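PDB 5D1I: cyclic nucleotide-binding protein from Brucella abortus biovar 1, which is of unknown function but has the beta-barrel fold of a cyclic nucleotide-binding domain and may belong to a family of DNA-binding transcription regulators. Local coordinates for residues Leu42-Gly47 / Thr111-Ile116; Gly22-Phe27 / Ser119-Ile124; Phe51-Ser56 / Leu70-Asp75; Ile15-Thr20 / Ile62-Thr67. All coordinates share one frame; numbering follows the deposited sequence.

Contact 1: residues Leu42-Gly47 / Thr111-Ile116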
loop_
_atom_site.group_PDB
_atom_site.type_symbol
_atom_site.label_atom_id
_atom_site.label_comp_id
_atom_site.label_asym_id
_atom_site.label_seq_id
_atom_site.Cartn_x
_atom_site.Cartn_y
_atom_site.Cartn_z
ATOM N N LEU A 42 -15.626 -9.548 -1.944
ATOM C CA LEU A 42 -16.829 -9.172 -1.210
ATOM C C LEU A 42 -17.507 -7.967 -1.840
ATOM O O LEU A 42 -16.853 -6.982 -2.173
ATOM C CB LEU A 42 -16.496 -8.865 0.250
ATOM C CG LEU A 42 -16.035 -10.027 1.126
ATOM C CD1 LEU A 42 -15.669 -9.533 2.517
ATOM C CD2 LEU A 42 -17.119 -11.089 1.199
ATOM N N VAL A 43 -18.823 -8.044 -1.998
ATOM C CA VAL A 43 -19.590 -6.894 -2.453
ATOM C C VAL A 43 -20.303 -6.261 -1.266
ATOM O O VAL A 43 -21.129 -6.898 -0.613
ATOM C CB VAL A 43 -20.609 -7.276 -3.535
ATOM C CG1 VAL A 43 -21.502 -6.092 -3.857
ATOM C CG2 VAL A 43 -19.890 -7.757 -4.785
ATOM N N LEU A 44 -19.963 -5.007 -0.985
ATOM C CA LEU A 44 -20.508 -4.295 0.161
ATOM C C LEU A 44 -21.594 -3.326 -0.270
ATOM O O LEU A 44 -21.345 -2.430 -1.075
ATOM C CB LEU A 44 -19.406 -3.530 0.899
ATOM C CG LEU A 44 -18.113 -4.285 1.210
ATOM C CD1 LEU A 44 -17.094 -3.352 1.837
ATOM C CD2 LEU A 44 -18.383 -5.475 2.118
ATOM N N ARG A 45 -22.797 -3.503 0.265
ATOM C CA ARG A 45 -23.872 -2.558 0.004
ATOM C C ARG A 45 -23.575 -1.227 0.684
ATOM O O ARG A 45 -22.805 -1.168 1.638
ATOM C CB ARG A 45 -25.214 -3.114 0.487
ATOM C CG ARG A 45 -25.638 -4.399 -0.211
ATOM C CD ARG A 45 -26.976 -4.909 0.306
ATOM N NE ARG A 45 -27.337 -6.194 -0.291
ATOM C CZ ARG A 45 -28.013 -6.326 -1.428
ATOM N NH1 ARG A 45 -28.407 -5.253 -2.100
ATOM N NH2 ARG A 45 -28.294 -7.536 -1.897
ATOM N N ALA A 46 -24.181 -0.159 0.181
ATOM C CA ALA A 46 -24.057 1.150 0.813
ATOM C C ALA A 46 -24.532 1.082 2.261
ATOM O O ALA A 46 -25.582 0.509 2.556
ATOM C CB ALA A 46 -24.849 2.193 0.038
ATOM N N GLY A 47 -23.744 1.650 3.165
ATOM C CA GLY A 47 -24.097 1.649 4.571
ATOM C C GLY A 47 -23.575 0.450 5.340
ATOM O O GLY A 47 -23.679 0.412 6.565
ATOM N N THR A 111 -19.630 -1.126 -2.883
ATOM C CA THR A 111 -18.172 -1.175 -2.911
ATOM C C THR A 111 -17.681 -2.613 -2.984
ATOM O O THR A 111 -18.177 -3.488 -2.272
ATOM C CB THR A 111 -17.577 -0.481 -1.666
ATOM O OG1 THR A 111 -17.952 0.901 -1.674
ATOM C CG2 THR A 111 -16.055 -0.588 -1.636
ATOM N N GLU A 112 -16.713 -2.855 -3.859
ATOM C CA GLU A 112 -16.146 -4.183 -4.006
ATOM C C GLU A 112 -14.735 -4.212 -3.461
ATOM O O GLU A 112 -13.893 -3.396 -3.841
ATOM C CB GLU A 112 -16.162 -4.623 -5.469
ATOM C CG GLU A 112 -15.445 -5.933 -5.706
ATOM C CD GLU A 112 -15.955 -6.662 -6.929
ATOM O OE1 GLU A 112 -15.166 -7.413 -7.539
ATOM O OE2 GLU A 112 -17.144 -6.495 -7.272
ATOM N N VAL A 113 -14.483 -5.152 -2.559
ATOM C CA VAL A 113 -13.180 -5.263 -1.927
ATOM C C VAL A 113 -12.596 -6.659 -2.089
ATOM O O VAL A 113 -13.318 -7.640 -2.261
ATOM C CB VAL A 113 -13.241 -4.923 -0.422
ATOM C CG1 VAL A 113 -13.670 -3.476 -0.209
ATOM C CG2 VAL A 113 -14.176 -5.879 0.306
ATOM N N ILE A 114 -11.274 -6.725 -2.037
ATOM C CA ILE A 114 -10.547 -7.980 -2.013
ATOM C C ILE A 114 -10.102 -8.245 -0.581
ATOM O O ILE A 114 -9.419 -7.413 0.012
ATOM C CB ILE A 114 -9.325 -7.933 -2.946
ATOM C CG1 ILE A 114 -9.766 -7.995 -4.408
ATOM C CG2 ILE A 114 -8.361 -9.051 -2.622
ATOM C CD1 ILE A 114 -8.647 -7.725 -5.389
ATOM N N ARG A 115 -10.501 -9.380 -0.013
ATOM C CA ARG A 115 -10.103 -9.704 1.351
ATOM C C ARG A 115 -8.940 -10.685 1.376
ATOM O O ARG A 115 -9.030 -11.786 0.836
ATOM C CB ARG A 115 -11.271 -10.284 2.146
ATOM C CG ARG A 115 -10.947 -10.503 3.617
ATOM C CD ARG A 115 -12.058 -11.265 4.339
ATOM N NE ARG A 115 -12.027 -12.690 4.030
ATOM C CZ ARG A 115 -11.418 -13.604 4.780
ATOM N NH1 ARG A 115 -10.798 -13.244 5.897
ATOM N NH2 ARG A 115 -11.435 -14.880 4.419
ATOM N N ILE A 116 -7.849 -10.276 2.010
ATOM C CA ILE A 116 -6.680 -11.128 2.143
ATOM C C ILE A 116 -6.557 -11.583 3.581
ATOM O O ILE A 116 -6.312 -10.771 4.470
ATOM C CB ILE A 116 -5.382 -10.402 1.736
ATOM C CG1 ILE A 116 -5.523 -9.759 0.360
ATOM C CG2 ILE A 116 -4.202 -11.371 1.762
ATOM C CD1 ILE A 116 -5.608 -10.753 -0.759
#
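L44 N donates to T111 O at 2.7 Å, the shortest of four backbone hydrogen bonds that join strand 40-44 to strand 111-117. T111 N returns a bond to L44 O, and L42 and V113 exchange a second reciprocal couple, so that L44/T111 and L42/V113 are hydrogen-bonded antiparallel pairs with the non-hydrogen-bonded pair V43/E112 between them. L42 O, already holding V113 N at 3.0 Å, is also approached by the CA-H of E112, whose CA lies 3.4 Å away. This ladder is one seam of the antiparallel barrel of the cyclic nucleotide-binding domain, and strand 56-63 continues the sheet beyond strand 111-117. One face carries L42, L44, T111 and V113. There the L44 and V113 side chains cross at about a right angle, L44 CD1 touching V113 CG1 at 4.0 Å, while V113 CG2, set between the backbone N and the carbonyl carbon, packs on L42 CB at 3.8 Å. V43 and E112 occupy the other face. Their side chains meet slantwise, V43 CG2 lying 3.9 Å from OE2 of the extended E112 chain, whose OE1 forms a salt bridge with R41. Farther along strand 111-117, R115 NE forms a salt bridge with E40.

Contact 2: residues Gly22-Phe27 / Ser119-Ile124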
loop_
_atom_site.group_PDB
_atom_site.type_symbol
_atom_site.label_atom_id
_atom_site.label_comp_id
_atom_site.label_asym_id
_atom_site.label_seq_id
_atom_site.Cartn_x
_atom_site.Cartn_y
_atom_site.Cartn_z
ATOM N N GLY A 22 2.193 -2.100 -0.664
ATOM C CA GLY A 22 3.542 -2.112 -0.119
ATOM C C GLY A 22 4.030 -3.471 0.347
ATOM O O GLY A 22 5.168 -3.864 0.076
ATOM N N LEU A 23 3.165 -4.201 1.038
ATOM C CA LEU A 23 3.541 -5.505 1.573
ATOM C C LEU A 23 3.760 -6.540 0.467
ATOM O O LEU A 23 4.501 -7.501 0.654
ATOM C CB LEU A 23 2.473 -5.995 2.553
ATOM C CG LEU A 23 2.853 -7.122 3.511
ATOM C CD1 LEU A 23 4.109 -6.760 4.285
ATOM C CD2 LEU A 23 1.697 -7.407 4.464
ATOM N N PHE A 24 3.122 -6.339 -0.686
ATOM C CA PHE A 24 3.203 -7.304 -1.784
ATOM C C PHE A 24 4.173 -6.836 -2.861
ATOM O O PHE A 24 4.268 -7.455 -3.923
ATOM C CB PHE A 24 1.819 -7.541 -2.408
ATOM C CG PHE A 24 0.738 -7.825 -1.402
ATOM C CD1 PHE A 24 1.017 -8.527 -0.242
ATOM C CD2 PHE A 24 -0.556 -7.380 -1.614
ATOM C CE1 PHE A 24 0.027 -8.781 0.689
ATOM C CE2 PHE A 24 -1.550 -7.634 -0.688
ATOM C CZ PHE A 24 -1.258 -8.336 0.463
ATOM N N GLU A 25 4.893 -5.753 -2.568
ATOM C CA GLU A 25 5.813 -5.107 -3.511
ATOM C C GLU A 25 6.761 -6.053 -4.243
ATOM O O GLU A 25 6.908 -5.972 -5.461
ATOM C CB GLU A 25 6.658 -4.051 -2.785
ATOM C CG GLU A 25 7.804 -3.497 -3.636
ATOM C CD GLU A 25 8.937 -2.893 -2.811
ATOM O OE1 GLU A 25 8.888 -2.953 -1.560
ATOM O OE2 GLU A 25 9.887 -2.361 -3.426
ATOM N N SER A 26 7.415 -6.937 -3.501
ATOM C CA SER A 26 8.466 -7.768 -4.078
ATOM C C SER A 26 7.955 -9.098 -4.631
ATOM O O SER A 26 8.749 -9.942 -5.048
ATOM C CB SER A 26 9.552 -8.034 -3.036
ATOM O OG SER A 26 9.010 -8.693 -1.907
ATOM N N PHE A 27 6.639 -9.283 -4.637
ATOM C CA PHE A 27 6.048 -10.529 -5.122
ATOM C C PHE A 27 6.264 -10.710 -6.623
ATOM O O PHE A 27 6.151 -9.762 -7.400
ATOM C CB PHE A 27 4.544 -10.580 -4.826
ATOM C CG PHE A 27 4.199 -10.943 -3.405
ATOM C CD1 PHE A 27 5.109 -10.764 -2.375
ATOM C CD2 PHE A 27 2.952 -11.473 -3.103
ATOM C CE1 PHE A 27 4.779 -11.099 -1.071
ATOM C CE2 PHE A 27 2.616 -11.811 -1.804
ATOM C CZ PHE A 27 3.531 -11.624 -0.788
ATOM N N SER A 119 -3.780 -16.041 6.898
ATOM C CA SER A 119 -3.402 -17.413 6.555
ATOM C C SER A 119 -3.004 -17.575 5.083
ATOM O O SER A 119 -2.051 -18.290 4.772
ATOM C CB SER A 119 -4.539 -18.379 6.894
ATOM O OG SER A 119 -5.628 -18.221 6.004
ATOM N N ILE A 120 -3.727 -16.914 4.183
ATOM C CA ILE A 120 -3.399 -16.978 2.763
ATOM C C ILE A 120 -2.041 -16.346 2.518
ATOM O O ILE A 120 -1.186 -16.927 1.851
ATOM C CB ILE A 120 -4.465 -16.278 1.889
ATOM C CG1 ILE A 120 -5.684 -17.182 1.721
ATOM C CG2 ILE A 120 -3.905 -15.945 0.514
ATOM C CD1 ILE A 120 -5.394 -18.449 0.941
ATOM N N PHE A 121 -1.851 -15.151 3.069
ATOM C CA PHE A 121 -0.584 -14.443 2.962
ATOM C C PHE A 121 0.571 -15.311 3.443
ATOM O O PHE A 121 1.610 -15.401 2.786
ATOM C CB PHE A 121 -0.644 -13.139 3.760
ATOM C CG PHE A 121 0.635 -12.354 3.741
ATOM C CD1 PHE A 121 1.063 -11.728 2.583
ATOM C CD2 PHE A 121 1.399 -12.224 4.889
ATOM C CE1 PHE A 121 2.240 -10.996 2.563
ATOM C CE2 PHE A 121 2.576 -11.491 4.876
ATOM C CZ PHE A 121 2.995 -10.877 3.708
ATOM N N ARG A 122 0.371 -15.968 4.582
ATOM C CA ARG A 122 1.394 -16.830 5.164
ATOM C C ARG A 122 1.746 -18.009 4.255
ATOM O O ARG A 122 2.922 -18.337 4.085
ATOM C CB ARG A 122 0.941 -17.358 6.531
ATOM C CG ARG A 122 2.041 -18.096 7.290
ATOM C CD ARG A 122 1.503 -19.234 8.142
ATOM N NE ARG A 122 1.088 -20.379 7.337
ATOM C CZ ARG A 122 -0.147 -20.873 7.310
ATOM N NH1 ARG A 122 -1.102 -20.331 8.053
ATOM N NH2 ARG A 122 -0.427 -21.918 6.543
ATOM N N ARG A 123 0.724 -18.644 3.681
ATOM C CA ARG A 123 0.920 -19.809 2.813
ATOM C C ARG A 123 1.772 -19.470 1.596
ATOM O O ARG A 123 2.565 -20.287 1.134
ATOM C CB ARG A 123 -0.423 -20.377 2.345
ATOM C CG ARG A 123 -1.251 -21.056 3.420
ATOM C CD ARG A 123 -2.501 -21.690 2.823
ATOM N NE ARG A 123 -2.209 -22.947 2.136
ATOM C CZ ARG A 123 -3.038 -23.548 1.288
ATOM N NH1 ARG A 123 -4.214 -22.997 1.008
ATOM N NH2 ARG A 123 -2.690 -24.694 0.713
ATOM N N ILE A 124 1.602 -18.262 1.074
ATOM C CA ILE A 124 2.357 -17.842 -0.098
ATOM C C ILE A 124 3.840 -17.704 0.234
ATOM O O ILE A 124 4.700 -18.048 -0.571
ATOM C CB ILE A 124 1.814 -16.519 -0.659
ATOM C CG1 ILE A 124 0.352 -16.700 -1.070
ATOM C CG2 ILE A 124 2.646 -16.051 -1.843
ATOM C CD1 ILE A 124 -0.179 -15.595 -1.917
#
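The rings of F24 and F27 both meet the ring of F121 on helix 118-124. CG of F121 is anti to the backbone N (chi1 178°), and it is the far end of the ring that comes near segment 22-27; its CE1 is the meeting point, with F24 CE1 and F27 CZ each 3.6 Å from it. F121 CE1 stands at the edge of the F24 ring, near its plane. The two rings are inclined at 45° with centroids 5.9 Å apart, an oblique pairing. Within the turn, CA of F24 sits over the centre of the F27 ring.

A CH-pi contact adds L23, whose CD2 lies 4.3 Å from the centroid of the F121 ring, off-centre, while L23 CG touches F121 CZ at 3.8 Å. I124, three residues on from F121, adds an aliphatic-to-aromatic contact, its CG2 4.2 Å from F27 CE2. No hydrogen bond spans the contact. L35 of helix 29-38 touches both F24 and I124, and L95 and I96 pack on L23. Helices 11-18 and 29-38, with the short 3(10) turn of residues 22-24 between them, are consistent with the N3A motif of cyclic nucleotide-binding domains, here packed against the helix that follows the barrel.

Contact 3: residues Phe51-Ser56 / Leu70-Asp75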
loop_
_atom_site.group_PDB
_atom_site.type_symbol
_atom_site.label_atom_id
_atom_site.label_comp_id
_atom_site.label_asym_id
_atom_site.label_seq_id
_atom_site.Cartn_x
_atom_site.Cartn_y
_atom_site.Cartn_z
ATOM N N PHE A 51 -16.049 -3.538 9.559
ATOM C CA PHE A 51 -15.567 -3.913 10.881
ATOM C C PHE A 51 -15.769 -2.781 11.877
ATOM O O PHE A 51 -15.995 -1.636 11.488
ATOM C CB PHE A 51 -14.084 -4.290 10.819
ATOM C CG PHE A 51 -13.236 -3.297 10.070
ATOM C CD1 PHE A 51 -12.953 -2.051 10.606
ATOM C CD2 PHE A 51 -12.712 -3.616 8.829
ATOM C CE1 PHE A 51 -12.171 -1.149 9.925
ATOM C CE2 PHE A 51 -11.932 -2.714 8.142
ATOM C CZ PHE A 51 -11.659 -1.481 8.687
ATOM N N ARG A 52 -15.664 -3.097 13.164
ATOM C CA ARG A 52 -15.761 -2.075 14.195
ATOM C C ARG A 52 -14.372 -1.631 14.638
ATOM O O ARG A 52 -13.445 -2.434 14.698
ATOM C CB ARG A 52 -16.568 -2.588 15.392
ATOM C CG ARG A 52 -16.738 -1.577 16.518
ATOM C CD ARG A 52 -18.179 -1.531 17.016
ATOM N NE ARG A 52 -18.377 -0.506 18.038
ATOM C CZ ARG A 52 -18.838 -0.745 19.263
ATOM N NH1 ARG A 52 -19.166 -1.979 19.626
ATOM N NH2 ARG A 52 -18.985 0.253 20.125
ATOM N N GLU A 53 -14.233 -0.341 14.920
ATOM C CA GLU A 53 -13.014 0.210 15.492
ATOM C C GLU A 53 -12.625 -0.542 16.765
ATOM O O GLU A 53 -13.458 -0.754 17.644
ATOM C CB GLU A 53 -13.215 1.695 15.788
ATOM C CG GLU A 53 -11.995 2.428 16.296
ATOM C CD GLU A 53 -12.255 3.914 16.442
ATOM O OE1 GLU A 53 -11.451 4.719 15.929
ATOM O OE2 GLU A 53 -13.274 4.279 17.064
ATOM N N GLY A 54 -11.365 -0.959 16.855
ATOM C CA GLY A 54 -10.882 -1.663 18.031
ATOM C C GLY A 54 -11.096 -3.165 17.980
ATOM O O GLY A 54 -10.651 -3.893 18.864
ATOM N N GLN A 55 -11.777 -3.630 16.940
ATOM C CA GLN A 55 -12.037 -5.055 16.769
ATOM C C GLN A 55 -10.753 -5.778 16.376
ATOM O O GLN A 55 -9.903 -5.210 15.691
ATOM C CB GLN A 55 -13.124 -5.266 15.712
ATOM C CG GLN A 55 -13.521 -6.703 15.438
ATOM C CD GLN A 55 -14.576 -6.796 14.350
ATOM O OE1 GLN A 55 -15.197 -5.796 13.991
ATOM N NE2 GLN A 55 -14.775 -7.995 13.814
ATOM N N SER A 56 -10.607 -7.022 16.819
ATOM C CA SER A 56 -9.441 -7.813 16.449
ATOM C C SER A 56 -9.405 -7.999 14.934
ATOM O O SER A 56 -10.442 -8.192 14.297
ATOM C CB SER A 56 -9.454 -9.166 17.161
ATOM O OG SER A 56 -8.183 -9.785 17.080
ATOM N N LEU A 70 -13.735 6.279 6.389
ATOM C CA LEU A 70 -13.065 5.899 7.625
ATOM C C LEU A 70 -13.461 6.868 8.723
ATOM O O LEU A 70 -13.521 8.074 8.494
ATOM C CB LEU A 70 -11.546 5.900 7.449
ATOM C CG LEU A 70 -10.971 5.083 6.293
ATOM C CD1 LEU A 70 -9.450 5.149 6.316
ATOM C CD2 LEU A 70 -11.447 3.640 6.365
ATOM N N PHE A 71 -13.727 6.356 9.919
ATOM C CA PHE A 71 -14.198 7.218 10.994
ATOM C C PHE A 71 -13.734 6.750 12.369
ATOM O O PHE A 71 -13.303 5.610 12.537
ATOM C CB PHE A 71 -15.731 7.313 10.965
ATOM C CG PHE A 71 -16.435 5.983 11.089
ATOM C CD1 PHE A 71 -16.721 5.444 12.336
ATOM C CD2 PHE A 71 -16.824 5.282 9.961
ATOM C CE1 PHE A 71 -17.374 4.226 12.451
ATOM C CE2 PHE A 71 -17.473 4.065 10.070
ATOM C CZ PHE A 71 -17.750 3.538 11.313
ATOM N N HIS A 72 -13.818 7.649 13.344
ATOM C CA HIS A 72 -13.566 7.302 14.736
ATOM C C HIS A 72 -14.872 7.330 15.510
ATOM O O HIS A 72 -15.713 8.193 15.273
ATOM C CB HIS A 72 -12.555 8.260 15.372
ATOM C CG HIS A 72 -11.137 7.995 14.972
ATOM N ND1 HIS A 72 -10.540 6.763 15.126
ATOM C CD2 HIS A 72 -10.197 8.804 14.429
ATOM C CE1 HIS A 72 -9.294 6.822 14.691
ATOM N NE2 HIS A 72 -9.060 8.050 14.261
ATOM N N GLU A 73 -15.043 6.388 16.429
ATOM C CA GLU A 73 -16.236 6.362 17.266
ATOM C C GLU A 73 -16.087 7.370 18.405
ATOM O O GLU A 73 -15.304 7.159 19.331
ATOM C CB GLU A 73 -16.480 4.955 17.814
ATOM C CG GLU A 73 -17.948 4.553 17.867
ATOM C CD GLU A 73 -18.474 4.049 16.534
ATOM O OE1 GLU A 73 -17.816 3.182 15.917
ATOM O OE2 GLU A 73 -19.548 4.521 16.108
ATOM N N GLY A 74 -16.835 8.466 18.327
ATOM C CA GLY A 74 -16.716 9.543 19.295
ATOM C C GLY A 74 -17.712 9.456 20.438
ATOM O O GLY A 74 -18.508 8.521 20.512
ATOM N N ASP A 75 -17.664 10.440 21.331
ATOM C CA ASP A 75 -18.527 10.458 22.507
ATOM C C ASP A 75 -20.002 10.509 22.137
ATOM O O ASP A 75 -20.842 9.928 22.825
ATOM C CB ASP A 75 -18.182 11.647 23.407
ATOM C CG ASP A 75 -16.827 11.502 24.070
ATOM O OD1 ASP A 75 -16.433 10.357 24.381
ATOM O OD2 ASP A 75 -16.154 12.533 24.281
HETATM O O HOH W 1 -16.433 1.101 14.353
#
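Residues R52-Q55 form a type II beta turn, closed by Q55 N to R52 O at 3.0 Å, that brings E53 opposite H72 and E73 of strand 68-74. The E53 chain leaves the turn fully extended, with CG anti to the backbone N (chi1 -176°), and its carboxylate uses both oxygens across the contact. OE1 accepts from H72 ND1 in a nearly straight bond; the modelled separation, 2.4 Å, is very short and its exact value doubtful. Carboxylate and imidazole are nearly coplanar, with planes 20° apart. OE2 takes the backbone N-H of E73 at 2.8 Å on its syn side, 30° out of the carboxylate plane. A water adds a second bridge, accepting from E53 N at 2.7 Å and donating to E73 OE1 at 2.9 Å. R52 is only loosely involved, its NE staying 4.3 Å from E73 OE1, beyond salt-bridge range. Within the turn, Q55 OE1 receives R52 N, and R101 makes backbone hydrogen bonds to G54 and Q55. The carboxylate would tend to hold the H72 proton on ND1 and could raise the imidazole's affinity for a second, while the two bonds to E53 would limit the rotation of its carboxylate.

Contact 4: residues Ile15-Thr20 / Ile62-Thr67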
loop_
_atom_site.group_PDB
_atom_site.type_symbol
_atom_site.label_atom_id
_atom_site.label_comp_id
_atom_site.label_asym_id
_atom_site.label_seq_id
_atom_site.Cartn_x
_atom_site.Cartn_y
_atom_site.Cartn_z
ATOM N N ILE A 15 -4.574 -8.587 -9.982
ATOM C CA ILE A 15 -3.125 -8.708 -9.904
ATOM C C ILE A 15 -2.448 -7.337 -9.931
ATOM O O ILE A 15 -1.565 -7.062 -9.119
ATOM C CB ILE A 15 -2.580 -9.581 -11.043
ATOM C CG1 ILE A 15 -3.031 -11.036 -10.849
ATOM C CG2 ILE A 15 -1.062 -9.490 -11.111
ATOM C CD1 ILE A 15 -2.556 -11.974 -11.933
ATOM N N ARG A 16 -2.872 -6.473 -10.849
ATOM C CA ARG A 16 -2.285 -5.139 -10.945
ATOM C C ARG A 16 -2.497 -4.356 -9.655
ATOM O O ARG A 16 -1.573 -3.722 -9.148
ATOM C CB ARG A 16 -2.871 -4.356 -12.123
ATOM C CG ARG A 16 -2.142 -3.042 -12.379
ATOM C CD ARG A 16 -2.984 -2.049 -13.167
ATOM N NE ARG A 16 -4.248 -1.742 -12.500
ATOM C CZ ARG A 16 -4.379 -0.901 -11.478
ATOM N NH1 ARG A 16 -3.319 -0.273 -10.980
ATOM N NH2 ARG A 16 -5.575 -0.692 -10.945
ATOM N N ILE A 17 -3.716 -4.412 -9.129
ATOM C CA ILE A 17 -4.052 -3.688 -7.905
ATOM C C ILE A 17 -3.232 -4.198 -6.723
ATOM O O ILE A 17 -2.643 -3.411 -5.981
ATOM C CB ILE A 17 -5.555 -3.809 -7.568
ATOM C CG1 ILE A 17 -6.394 -3.021 -8.572
ATOM C CG2 ILE A 17 -5.830 -3.296 -6.170
ATOM C CD1 ILE A 17 -7.875 -3.040 -8.264
ATOM N N LEU A 18 -3.187 -5.516 -6.562
ATOM C CA LEU A 18 -2.444 -6.124 -5.461
ATOM C C LEU A 18 -0.958 -5.803 -5.550
ATOM O O LEU A 18 -0.272 -5.724 -4.534
ATOM C CB LEU A 18 -2.651 -7.638 -5.444
ATOM C CG LEU A 18 -4.051 -8.129 -5.067
ATOM C CD1 LEU A 18 -4.161 -9.620 -5.298
ATOM C CD2 LEU A 18 -4.377 -7.793 -3.621
ATOM N N GLY A 19 -0.470 -5.612 -6.772
ATOM C CA GLY A 19 0.935 -5.326 -7.002
ATOM C C GLY A 19 1.375 -3.935 -6.578
ATOM O O GLY A 19 2.568 -3.650 -6.538
ATOM N N THR A 20 0.421 -3.065 -6.267
ATOM C CA THR A 20 0.747 -1.720 -5.798
ATOM C C THR A 20 0.870 -1.670 -4.277
ATOM O O THR A 20 1.388 -0.702 -3.713
ATOM C CB THR A 20 -0.311 -0.695 -6.236
ATOM O OG1 THR A 20 -1.580 -1.040 -5.663
ATOM C CG2 THR A 20 -0.428 -0.659 -7.753
ATOM N N ILE A 62 -8.657 -4.730 0.360
ATOM C CA ILE A 62 -8.208 -3.801 -0.662
ATOM C C ILE A 62 -9.407 -3.407 -1.502
ATOM O O ILE A 62 -10.140 -4.269 -1.988
ATOM C CB ILE A 62 -7.103 -4.402 -1.564
ATOM C CG1 ILE A 62 -5.854 -4.745 -0.745
ATOM C CG2 ILE A 62 -6.737 -3.436 -2.670
ATOM C CD1 ILE A 62 -5.858 -6.138 -0.148
ATOM N N ILE A 63 -9.622 -2.105 -1.653
ATOM C CA ILE A 63 -10.753 -1.612 -2.430
ATOM C C ILE A 63 -10.479 -1.724 -3.921
ATOM O O ILE A 63 -9.437 -1.282 -4.402
ATOM C CB ILE A 63 -11.082 -0.150 -2.092
ATOM C CG1 ILE A 63 -11.401 -0.002 -0.606
ATOM C CG2 ILE A 63 -12.255 0.345 -2.936
ATOM C CD1 ILE A 63 -11.682 1.429 -0.190
ATOM N N VAL A 64 -11.420 -2.323 -4.643
ATOM C CA VAL A 64 -11.348 -2.399 -6.095
ATOM C C VAL A 64 -12.195 -1.293 -6.714
ATOM O O VAL A 64 -11.695 -0.465 -7.474
ATOM C CB VAL A 64 -11.823 -3.767 -6.615
ATOM C CG1 VAL A 64 -11.821 -3.792 -8.139
ATOM C CG2 VAL A 64 -10.948 -4.876 -6.058
ATOM N N THR A 65 -13.482 -1.286 -6.388
ATOM C CA THR A 65 -14.366 -0.202 -6.804
ATOM C C THR A 65 -15.206 0.266 -5.621
ATOM O O THR A 65 -15.517 -0.520 -4.731
ATOM C CB THR A 65 -15.304 -0.623 -7.959
ATOM O OG1 THR A 65 -16.129 -1.715 -7.537
ATOM C CG2 THR A 65 -14.507 -1.036 -9.187
ATOM N N GLY A 66 -15.565 1.546 -5.611
ATOM C CA GLY A 66 -16.437 2.076 -4.578
ATOM C C GLY A 66 -15.763 3.063 -3.646
ATOM O O GLY A 66 -14.622 3.472 -3.868
ATOM N N THR A 67 -16.479 3.449 -2.595
ATOM C CA THR A 67 -15.973 4.429 -1.644
ATOM C C THR A 67 -16.314 4.024 -0.216
ATOM O O THR A 67 -17.453 3.652 0.089
ATOM C CB THR A 67 -16.545 5.841 -1.914
ATOM O OG1 THR A 67 -16.351 6.185 -3.291
ATOM C CG2 THR A 67 -15.860 6.874 -1.034
#
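I17 directs its CB from helix 11-18 toward I62 and V64, and its branches divide the work. CG2, anti to the backbone N, meets I62 CG2 at 3.6 Å, the closest approach in the contact. The other branch turns beside the backbone N (chi1 -70°) at CG1 and ends in CD1, which rests on V64, 4.0 Å from its CG1 and 4.1 Å from its CA. The I17 and I62 side chains run past one another in opposing senses, whereas those of I17 and V64 cross at about a right angle. Next along the helix, L18 contributes its tip, CD2 lying 4.1 Å from I62 CD1.

All of these contacts are apolar. I17 O accepts both T20 N at 3.1 Å and T20 OG1 at 2.6 Å. On the sheet side, V64 and T65 both face E112 in a classic beta bulge, at the point where the chain turns a corner. R82 of the second subunit binds G19 O, just past L18. The helix thus packs on strand 56-63 through I62 and on V64 at the corner that follows, with I62 and V64 also touching I116 and I114 of strand 111-117, while L18 packs against L35 and A36 of helix 29-38.

Overall arrangement
Contacts 1 and 4 share a sheet, since strands 111-117 and 56-63 are neighbours in it: I114 N and E112 N probably bond to I62 O and T65 O. Contact 1 is held by backbone bonds and is partly buried, whereas contact 4, about 11 Å away between centres, is buried and apolar, laying a helix on that sheet. Contact 2, also buried and apolar, abuts contact 4 through F24 and L18, and both touch the second subunit. Its helix 118-124 directly continues the strand of contact 1. Contact 3 differs in being a surface contact of charged and polar groups with a bridging water, its centre about 26 Å from that of contact 2, on the opposite side of the chain's centre.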